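Local atomic coordinates of CBS domain-containing protein CBSX2, chloroplastic (Arabidopsis thaliana, PDB entry 3SL7), a protein that probably regulates the chloroplast thioredoxin system through its pair of CBS domains, thereby modulating plant development. Residues W47-V52 / R131-D136. Numbering follows the deposited sequence.
Sequences WTLVGV and RLPVVD. With ACT (acetate ion), chain C.
With CG anti to the backbone N (chi1 -171°), L49 brings its branch point up to the edge of the P133 ring, at CB, while V52 holds CG1 anti to its carbonyl carbon, which aims that methyl at the same proline. L49 CG lies 3.9 Å from P133 CB, the two side chains crossing at about a right angle, and V52 CG1 meets P133 CG at 3.8 Å, again crosswise. V135 lifts CG1 to within 4.0 Å of L49 CB, giving the leucine a second neighbour.

Strands 49-52 and 131-135 run antiparallel, but their axes come no closer than 9.2 Å and no hydrogen bond links them: they lie in different sheets, 49-52 in the first CBS sequence range and 131-135 in the second, meeting through side chains. A classic beta bulge, with V50 and G51 both facing V42, lies between L49 and V52.

At the start of segment 131-136, beyond the apolar contact, R131 extends from CG to NE and offers NE to an acetate, probably from the crystallisation liquor, in two weak hydrogen bonds: O is met in the guanidinium plane and nearly straight (175°) though long, at 3.3 Å, OXT close at 2.6 Å but bent (126°). Its NH2 bonds T38 OG1. A leucine here, lacking NE and NH2, would probably let the acetate go and leave the T38 hydroxyl without its mate. The contact itself is apolar packing between the two repeats, while backbone bonds of W47 to L141 and L49 to G139 add polar links nearby, and R131 a cationic group able to receive a small carboxylate.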
# COMPACT_ATOMS: atom_id res chain seq x y z
N TRP A 47 2.00 24.24 -3.63
CA TRP A 47 2.46 22.95 -4.13
C TRP A 47 3.96 22.73 -4.01
O TRP A 47 4.50 21.78 -4.56
CB TRP A 47 1.98 22.72 -5.57
CG TRP A 47 0.66 22.06 -5.55
CD1 TRP A 47 -0.55 22.66 -5.31
CD2 TRP A 47 0.40 20.67 -5.69
NE1 TRP A 47 -1.54 21.71 -5.33
CE2 TRP A 47 -0.99 20.48 -5.55
CE3 TRP A 47 1.21 19.56 -5.94
CZ2 TRP A 47 -1.59 19.23 -5.66
CZ3 TRP A 47 0.61 18.31 -6.03
CH2 TRP A 47 -0.78 18.16 -5.89
N THR A 48 4.62 23.60 -3.26
CA THR A 48 6.00 23.35 -2.88
C THR A 48 6.04 22.15 -1.95
O THR A 48 5.28 22.09 -0.96
CB THR A 48 6.63 24.55 -2.19
OG1 THR A 48 6.52 25.69 -3.05
CG2 THR A 48 8.11 24.28 -1.89
N LEU A 49 6.89 21.18 -2.26
CA LEU A 49 7.04 19.99 -1.43
C LEU A 49 7.76 20.42 -0.16
O LEU A 49 8.86 20.96 -0.22
CB LEU A 49 7.85 18.94 -2.19
CG LEU A 49 8.01 17.50 -1.69
CD1 LEU A 49 9.15 17.39 -0.74
CD2 LEU A 49 6.72 16.99 -1.06
N VAL A 50 7.13 20.21 1.00
CA VAL A 50 7.75 20.63 2.26
C VAL A 50 8.09 19.46 3.18
O VAL A 50 8.87 19.62 4.13
CB VAL A 50 6.88 21.66 3.01
CG1 VAL A 50 6.59 22.86 2.10
CG2 VAL A 50 5.59 21.03 3.52
N GLY A 51 7.53 18.30 2.90
CA GLY A 51 7.77 17.14 3.73
C GLY A 51 7.02 15.92 3.28
O GLY A 51 6.36 15.92 2.24
N VAL A 52 7.15 14.86 4.06
CA VAL A 52 6.42 13.63 3.83
C VAL A 52 5.94 13.15 5.20
O VAL A 52 6.56 13.46 6.22
CB VAL A 52 7.30 12.54 3.18
CG1 VAL A 52 7.79 13.00 1.79
CG2 VAL A 52 8.49 12.21 4.07
N ARG A 131 9.37 6.11 -0.83
CA ARG A 131 8.94 6.74 -2.07
C ARG A 131 9.82 7.96 -2.22
O ARG A 131 10.37 8.44 -1.24
CB ARG A 131 7.48 7.19 -1.98
CG ARG A 131 6.54 6.15 -1.42
CD ARG A 131 5.26 6.83 -0.96
NE ARG A 131 4.26 5.88 -0.48
CZ ARG A 131 4.19 5.43 0.77
NH1 ARG A 131 5.06 5.83 1.68
NH2 ARG A 131 3.24 4.57 1.10
N LEU A 132 9.93 8.47 -3.45
CA LEU A 132 10.69 9.68 -3.70
C LEU A 132 9.76 10.68 -4.36
O LEU A 132 9.31 10.45 -5.47
CB LEU A 132 11.88 9.40 -4.62
CG LEU A 132 12.91 8.45 -4.03
CD1 LEU A 132 13.88 7.98 -5.12
CD2 LEU A 132 13.66 9.14 -2.90
N PRO A 133 9.45 11.77 -3.65
CA PRO A 133 8.70 12.83 -4.30
C PRO A 133 9.51 13.30 -5.51
O PRO A 133 10.75 13.31 -5.45
CB PRO A 133 8.65 13.93 -3.24
CG PRO A 133 8.79 13.20 -1.92
CD PRO A 133 9.75 12.07 -2.24
N VAL A 134 8.84 13.66 -6.59
CA VAL A 134 9.54 14.21 -7.75
C VAL A 134 9.18 15.68 -7.82
O VAL A 134 8.00 16.04 -7.79
CB VAL A 134 9.14 13.51 -9.05
CG1 VAL A 134 10.07 13.92 -10.21
CG2 VAL A 134 9.17 12.00 -8.86
N VAL A 135 10.19 16.53 -7.88
CA VAL A 135 9.97 17.96 -7.96
C VAL A 135 10.47 18.57 -9.27
O VAL A 135 11.29 17.97 -9.98
CB VAL A 135 10.62 18.69 -6.76
CG1 VAL A 135 10.05 18.16 -5.44
CG2 VAL A 135 12.13 18.51 -6.80
N ASP A 136 9.97 19.75 -9.58
CA ASP A 136 10.47 20.53 -10.70
C ASP A 136 11.50 21.53 -10.23
O ASP A 136 11.90 21.50 -9.08
CB ASP A 136 9.33 21.23 -11.43
CG ASP A 136 8.66 22.30 -10.60
OD1 ASP A 136 9.19 22.71 -9.53
OD2 ASP A 136 7.58 22.74 -11.02
C ACT C . 1.94 5.78 -2.98
O ACT C . 2.11 4.58 -2.66
OXT ACT C . 2.41 6.61 -2.17
CH3 ACT C . 1.23 6.19 -4.24